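PDB 4H0A: uncharacterized protein from Staphylococcus aureus subsp. aureus, which is of unknown function but belongs to the CAP family of cysteine-rich secretory proteins and also carries a CAP-associated N-terminal region. Local coordinates for residues A[51-55]-A[56-60]; A[135-139]-A[140-144]; A[175-179]-A[180-184]. All coordinates share one frame; numbering follows the deposited sequence.

In the fold
All three interactions are local: each joins residues a few positions apart where a short helix starts or stops. Interactions 1 and 3 are helix ends that pass into a residue with positive phi, and interaction 2 is a capped helix start. All lie within the CAP-associated N-terminal region. Interactions 2 and 3 touch. Their centres are about 14 Å apart, and Glu136 N lies 2.8 Å from Gln184 O, a probable hydrogen bond between strands 131-136 and 184-185. Leu137 and Phe135 pack on Tyr183 beside it. Interaction 1 stands apart, its centre about 34 Å from that of interaction 2. A bound 1,2-ethanediol lies near Phe56, probably from the crystallisation liquor.

Interaction 1: A[51-55]-A[56-60]; sequences VLTSK and FGQAD
Phe56 N gives a nearly straight backbone hydrogen bond to Leu52 O (2.7 Å, 175°), the last straight backbone bond of helix 50-56. The next bond, Gly57 N to Thr53 O at 2.8 Å, is weak because it is bent to 125°. Gly57, which has no side chain, takes a positive phi, and the chain leaves the helix there. This is a helix C-terminus ended by a glycine. Thr53 CA also makes a CH...O contact with Gly57 O at 3.4 Å.

The side chains add packing. Lys55 and Phe56 run side by side in the same direction. Lys55 swings CG away from its own N (chi1 -172°) and lays CD over one face of the Phe56 ring, 3.9 Å from the centroid, as a CH-pi contact. Leu52 CB meets ring atom Phe56 CD2 at 4.1 Å. Past the turn, Gln58 bends at chi2. Its amide nitrogen approaches a methyl without bonding to it, Gln58 NE2 lying 3.2 Å from Thr53 CG2.

The Phe56 ring also meets the rings of Trp44 and Tyr81. Leu52 packs on Phe74 of strand 69-76. Ala59 touches Tyr72 and Phe74 of the same strand, where the chain leads from helix 50-56 into edge strand 61-65.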
# COMPACT_ATOMS: atom_id res chain seq x y z
N VAL A 51 -15.94 12.98 11.51
CA VAL A 51 -15.83 12.15 12.71
C VAL A 51 -14.35 11.98 13.11
O VAL A 51 -14.05 12.01 14.31
CB VAL A 51 -16.52 10.77 12.50
CG1 VAL A 51 -16.21 9.81 13.65
CG2 VAL A 51 -18.03 10.95 12.35
N LEU A 52 -13.44 11.82 12.15
CA LEU A 52 -12.01 11.66 12.45
C LEU A 52 -11.36 13.00 12.74
O LEU A 52 -10.50 13.08 13.61
CB LEU A 52 -11.26 10.99 11.31
CG LEU A 52 -11.79 9.64 10.84
CD1 LEU A 52 -10.83 9.04 9.84
CD2 LEU A 52 -11.98 8.66 12.02
N THR A 53 -11.74 14.05 11.99
CA THR A 53 -11.20 15.39 12.23
C THR A 53 -11.51 15.80 13.68
O THR A 53 -10.65 16.37 14.33
CB THR A 53 -11.73 16.38 11.19
OG1 THR A 53 -11.16 16.02 9.93
CG2 THR A 53 -11.37 17.83 11.52
N SER A 54 -12.69 15.45 14.20
CA SER A 54 -13.05 15.73 15.59
C SER A 54 -12.19 14.93 16.58
O SER A 54 -11.72 15.48 17.57
CB SER A 54 -14.53 15.42 15.84
OG SER A 54 -15.35 16.32 15.12
N LYS A 55 -11.98 13.63 16.30
CA LYS A 55 -11.19 12.75 17.17
C LYS A 55 -9.68 13.08 17.15
O LYS A 55 -9.08 13.18 18.22
CB LYS A 55 -11.39 11.28 16.73
CG LYS A 55 -10.78 10.23 17.67
CD LYS A 55 -10.82 8.81 17.06
CE LYS A 55 -12.03 8.00 17.47
NZ LYS A 55 -11.85 7.37 18.81
N PHE A 56 -9.08 13.22 15.96
CA PHE A 56 -7.63 13.42 15.81
C PHE A 56 -7.19 14.83 15.48
O PHE A 56 -5.98 15.08 15.42
CB PHE A 56 -7.13 12.54 14.66
CG PHE A 56 -7.45 11.08 14.79
CD1 PHE A 56 -7.16 10.39 15.96
CD2 PHE A 56 -7.95 10.36 13.72
CE1 PHE A 56 -7.41 9.02 16.07
CE2 PHE A 56 -8.20 9.00 13.82
CZ PHE A 56 -7.94 8.33 15.00
N GLY A 57 -8.11 15.73 15.22
CA GLY A 57 -7.74 17.06 14.76
C GLY A 57 -7.56 16.98 13.25
O GLY A 57 -7.87 15.97 12.62
N GLN A 58 -7.00 18.02 12.67
CA GLN A 58 -6.86 18.11 11.23
C GLN A 58 -5.85 17.09 10.68
O GLN A 58 -4.83 16.81 11.30
CB GLN A 58 -6.42 19.53 10.85
CG GLN A 58 -7.45 20.61 11.25
CD GLN A 58 -8.71 20.57 10.41
OE1 GLN A 58 -8.66 20.53 9.18
NE2 GLN A 58 -9.88 20.61 11.04
N ALA A 59 -6.14 16.55 9.49
CA ALA A 59 -5.26 15.59 8.83
C ALA A 59 -3.93 16.25 8.48
O ALA A 59 -3.84 17.47 8.32
CB ALA A 59 -5.92 15.04 7.58
N ASP A 60 -2.89 15.43 8.38
CA ASP A 60 -1.55 15.91 8.05
C ASP A 60 -1.45 16.31 6.58
O ASP A 60 -0.75 17.26 6.25
CB ASP A 60 -0.51 14.82 8.37
CG ASP A 60 -0.43 14.54 9.86
OD1 ASP A 60 -0.04 15.45 10.61
OD2 ASP A 60 -0.83 13.44 10.27

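Interaction 2: A[135-139]-A[140-144]; sequences FELSD and EDLKT
Ser138 and Asp141 face each other across the first turn of helix 139-144 and form a capping box. Asp141 points its carboxylate back at Ser138, with CG beside its own backbone N (chi1 -64°). Its OD2 takes the Ser138 N-H at 3.0 Å, on the anti side and 29° out of the carboxylate plane. Ser138 OG, the N-cap oxygen, gives a weak bond to the same OD2, also 3.0 Å. In return, Asp141 N reaches Ser138 OG in a weak 3.4 Å bond. A water that donates to Glu136 O gives its other proton to Asp141 OD2 at 2.7 Å, so three donors, one of them weak, converge on this oxygen.

Leu137 lies obliquely across Asp141, with CG on Asp141 CB at 3.8 Å. It also crosses Leu142, where the two CD2 methyls meet at 4.0 Å. Leu142 N bonds Ser138 O at 3.2 Å and starts the helical pattern. At the exposed side, a second water bridges Asp139 OD1 and Lys143 NZ, which are 5.3 Å apart.

The box lies where strand 131-136 gives way to helix 139-144, which leads on to edge strand 145-150. Thr144 OG1 hydrogen-bonds with His287 NE2 of helix 282-290 and with Asn291 OD1 just after it.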
# COMPACT_ATOMS: atom_id res chain seq x y z
N PHE A 135 -13.21 -12.15 -7.88
CA PHE A 135 -11.75 -12.22 -7.81
C PHE A 135 -11.25 -13.64 -7.73
O PHE A 135 -11.85 -14.46 -7.04
CB PHE A 135 -11.23 -11.45 -6.58
CG PHE A 135 -11.38 -9.95 -6.67
CD1 PHE A 135 -10.75 -9.23 -7.68
CD2 PHE A 135 -12.08 -9.25 -5.70
CE1 PHE A 135 -10.84 -7.84 -7.72
CE2 PHE A 135 -12.18 -7.87 -5.76
CZ PHE A 135 -11.56 -7.17 -6.77
N GLU A 136 -10.13 -13.92 -8.42
CA GLU A 136 -9.44 -15.21 -8.42
C GLU A 136 -8.23 -15.07 -7.50
O GLU A 136 -7.17 -14.64 -7.97
CB GLU A 136 -9.02 -15.59 -9.86
CG GLU A 136 -10.19 -15.81 -10.81
CD GLU A 136 -11.10 -16.96 -10.44
OE1 GLU A 136 -10.57 -18.05 -10.10
OE2 GLU A 136 -12.33 -16.78 -10.47
N LEU A 137 -8.39 -15.35 -6.19
CA LEU A 137 -7.29 -15.17 -5.23
C LEU A 137 -6.24 -16.29 -5.34
O LEU A 137 -6.57 -17.46 -5.15
CB LEU A 137 -7.79 -15.07 -3.77
CG LEU A 137 -7.89 -13.63 -3.23
CD1 LEU A 137 -9.07 -12.91 -3.83
CD2 LEU A 137 -7.97 -13.60 -1.71
N SER A 138 -4.96 -15.92 -5.64
CA SER A 138 -3.84 -16.87 -5.76
C SER A 138 -3.43 -17.42 -4.39
O SER A 138 -3.96 -16.97 -3.37
CB SER A 138 -2.64 -16.20 -6.43
OG SER A 138 -2.00 -15.23 -5.61
N ASP A 139 -2.50 -18.40 -4.37
CA ASP A 139 -2.02 -19.00 -3.11
C ASP A 139 -1.40 -17.95 -2.20
O ASP A 139 -1.69 -17.94 -1.00
CB ASP A 139 -0.99 -20.12 -3.36
CG ASP A 139 -1.59 -21.51 -3.43
OD1 ASP A 139 -2.52 -21.79 -2.64
OD2 ASP A 139 -1.12 -22.32 -4.26
N GLU A 140 -0.54 -17.10 -2.77
CA GLU A 140 0.12 -16.00 -2.08
C GLU A 140 -0.92 -15.01 -1.51
O GLU A 140 -0.74 -14.54 -0.38
CB GLU A 140 1.08 -15.27 -3.05
CG GLU A 140 1.87 -14.11 -2.45
CD GLU A 140 2.86 -13.47 -3.41
OE1 GLU A 140 3.75 -14.19 -3.92
OE2 GLU A 140 2.76 -12.24 -3.64
N ASP A 141 -2.00 -14.70 -2.27
CA ASP A 141 -3.04 -13.75 -1.84
C ASP A 141 -3.78 -14.22 -0.58
O ASP A 141 -4.01 -13.42 0.32
CB ASP A 141 -4.08 -13.49 -2.95
CG ASP A 141 -3.55 -12.82 -4.20
OD1 ASP A 141 -2.64 -11.97 -4.07
OD2 ASP A 141 -4.09 -13.08 -5.30
N LEU A 142 -4.15 -15.51 -0.49
CA LEU A 142 -4.88 -16.01 0.68
C LEU A 142 -4.07 -15.99 1.97
O LEU A 142 -4.64 -15.83 3.05
CB LEU A 142 -5.36 -17.45 0.45
CG LEU A 142 -6.46 -17.59 -0.56
CD1 LEU A 142 -6.56 -19.02 -1.02
CD2 LEU A 142 -7.79 -17.15 0.03
N LYS A 143 -2.76 -16.23 1.86
CA LYS A 143 -1.89 -16.30 3.03
C LYS A 143 -1.38 -14.92 3.46
O LYS A 143 -1.20 -14.70 4.65
CB LYS A 143 -0.68 -17.22 2.77
CG LYS A 143 -0.80 -18.62 3.39
CD LYS A 143 -1.83 -19.50 2.71
CE LYS A 143 -1.77 -20.90 3.25
NZ LYS A 143 -2.84 -21.77 2.70
N THR A 144 -1.11 -14.01 2.50
CA THR A 144 -0.47 -12.72 2.81
C THR A 144 -1.24 -11.46 2.40
O THR A 144 -0.75 -10.37 2.66
CB THR A 144 0.92 -12.72 2.17
OG1 THR A 144 0.78 -12.61 0.74
CG2 THR A 144 1.74 -13.97 2.56
O HOH W 1 -5.08 -12.62 -7.80
O HOH W 2 -2.73 -21.41 -0.07

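Interaction 3: A[175-179]-A[180-184]; sequences EMLAD and IEPYQ
Leu177 O accepts the N-H of Glu181 at 2.8 Å, with a fairly straight bond (154°). The donor is tilted from the carbonyl plane. Pro182 CD also comes to 3.6 Å from Leu177 O. One residue back, Ile180 N bonds Met176 O, also at 2.8 Å and nearly straight.

Residue 176 is selenomethionine. Its chain bends at chi2 and chi3, which brings the terminal CE to Ile180. Met176 CE touches Ile180 CG1 at 3.5 Å, and the two side chains cross obliquely. The CG of Met176 also meets Ile180 CD1.

These bonds close the C-terminal end of helix 174-180. Glu181 is the first residue to leave the helix. It takes the left-handed conformation (phi 54°) common at helix C-termini, although it is not a glycine. Pro182 follows and has no N-H to give.

At Leu177, chi1 of -165° sends the branch toward the loop. Leu177 CD1 meets Pro182 CG at 3.9 Å, with the two side chains crossing at about a right angle. At the edge of the Tyr183 ring, near its plane, Leu177 CD1 lies 4.4 Å from Tyr183 CE2. Pro182 CB lies above one face of that ring, offset toward the rim.

Ala178 O is buried here and has no polar partner in the model. Glu181 OE1 bonds Ser191 OG. Tyr183 OH is held by Gln145 O and Gln156 NE2. Leu177 packs on Leu147, Phe126 and Leu172, which belong to three different strands, and Ile180 O accepts from Asn280 ND2.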
# COMPACT_ATOMS: atom_id res chain seq x y z
N GLU A 175 -17.07 -0.95 -3.45
CA GLU A 175 -16.81 -0.05 -4.60
C GLU A 175 -15.35 0.37 -4.59
O GLU A 175 -14.77 0.42 -5.67
CB GLU A 175 -17.76 1.16 -4.76
CG GLU A 175 -18.58 1.58 -3.56
CD GLU A 175 -19.69 0.65 -3.10
OE1 GLU A 175 -20.54 0.25 -3.93
OE2 GLU A 175 -19.68 0.28 -1.90
N MSE A 176 -14.70 0.55 -3.40
CA MSE A 176 -13.27 0.86 -3.40
C MSE A 176 -12.50 -0.36 -3.90
O MSE A 176 -11.55 -0.21 -4.66
CB MSE A 176 -12.77 1.26 -1.99
CG MSE A 176 -11.29 1.63 -1.95
SE MSE A 176 -11.04 3.42 -2.63
CE MSE A 176 -10.40 3.11 -4.31
N LEU A 177 -12.89 -1.54 -3.44
CA LEU A 177 -12.24 -2.78 -3.85
C LEU A 177 -12.32 -2.97 -5.39
O LEU A 177 -11.31 -3.31 -6.00
CB LEU A 177 -12.91 -3.95 -3.11
CG LEU A 177 -12.19 -5.28 -3.09
CD1 LEU A 177 -10.87 -5.20 -2.38
CD2 LEU A 177 -13.05 -6.32 -2.40
N ALA A 178 -13.47 -2.68 -6.00
CA ALA A 178 -13.61 -2.78 -7.47
C ALA A 178 -12.73 -1.74 -8.19
O ALA A 178 -12.16 -2.03 -9.24
CB ALA A 178 -15.06 -2.58 -7.89
N ASP A 179 -12.61 -0.55 -7.61
CA ASP A 179 -11.79 0.51 -8.18
C ASP A 179 -10.29 0.17 -8.07
O ASP A 179 -9.58 0.26 -9.07
CB ASP A 179 -12.12 1.83 -7.48
CG ASP A 179 -11.57 3.05 -8.19
OD1 ASP A 179 -10.43 3.43 -7.91
OD2 ASP A 179 -12.31 3.63 -9.02
N ILE A 180 -9.81 -0.27 -6.89
CA ILE A 180 -8.40 -0.65 -6.71
C ILE A 180 -8.09 -1.91 -7.53
O ILE A 180 -7.04 -1.96 -8.15
CB ILE A 180 -8.02 -0.88 -5.22
CG1 ILE A 180 -8.09 0.43 -4.45
CG2 ILE A 180 -6.61 -1.52 -5.09
CD1 ILE A 180 -7.88 0.32 -2.95
N GLU A 181 -9.00 -2.91 -7.50
CA GLU A 181 -8.83 -4.21 -8.17
C GLU A 181 -7.49 -4.85 -7.74
O GLU A 181 -6.60 -5.03 -8.56
CB GLU A 181 -8.91 -3.99 -9.70
CG GLU A 181 -9.06 -5.26 -10.52
CD GLU A 181 -9.00 -5.00 -12.02
OE1 GLU A 181 -9.65 -4.04 -12.48
OE2 GLU A 181 -8.32 -5.78 -12.73
N PRO A 182 -7.30 -5.13 -6.43
CA PRO A 182 -5.99 -5.66 -5.98
C PRO A 182 -5.74 -7.14 -6.29
O PRO A 182 -4.63 -7.62 -6.04
CB PRO A 182 -5.98 -5.40 -4.47
CG PRO A 182 -7.37 -5.04 -4.09
CD PRO A 182 -8.24 -4.98 -5.30
N TYR A 183 -6.74 -7.87 -6.82
CA TYR A 183 -6.60 -9.28 -7.18
C TYR A 183 -6.98 -9.47 -8.63
O TYR A 183 -7.63 -8.60 -9.24
CB TYR A 183 -7.47 -10.16 -6.28
CG TYR A 183 -7.39 -9.81 -4.81
CD1 TYR A 183 -6.36 -10.31 -4.02
CD2 TYR A 183 -8.32 -8.98 -4.21
CE1 TYR A 183 -6.27 -10.00 -2.67
CE2 TYR A 183 -8.24 -8.65 -2.86
CZ TYR A 183 -7.22 -9.17 -2.09
OH TYR A 183 -7.17 -8.87 -0.76
N GLN A 184 -6.57 -10.59 -9.20
CA GLN A 184 -6.89 -10.93 -10.58
C GLN A 184 -8.38 -11.15 -10.71
O GLN A 184 -8.97 -11.84 -9.87
CB GLN A 184 -6.11 -12.18 -11.03
CG GLN A 184 -6.20 -12.46 -12.53
CD GLN A 184 -5.37 -13.66 -12.94
OE1 GLN A 184 -4.97 -14.50 -12.11
NE2 GLN A 184 -5.11 -13.79 -14.23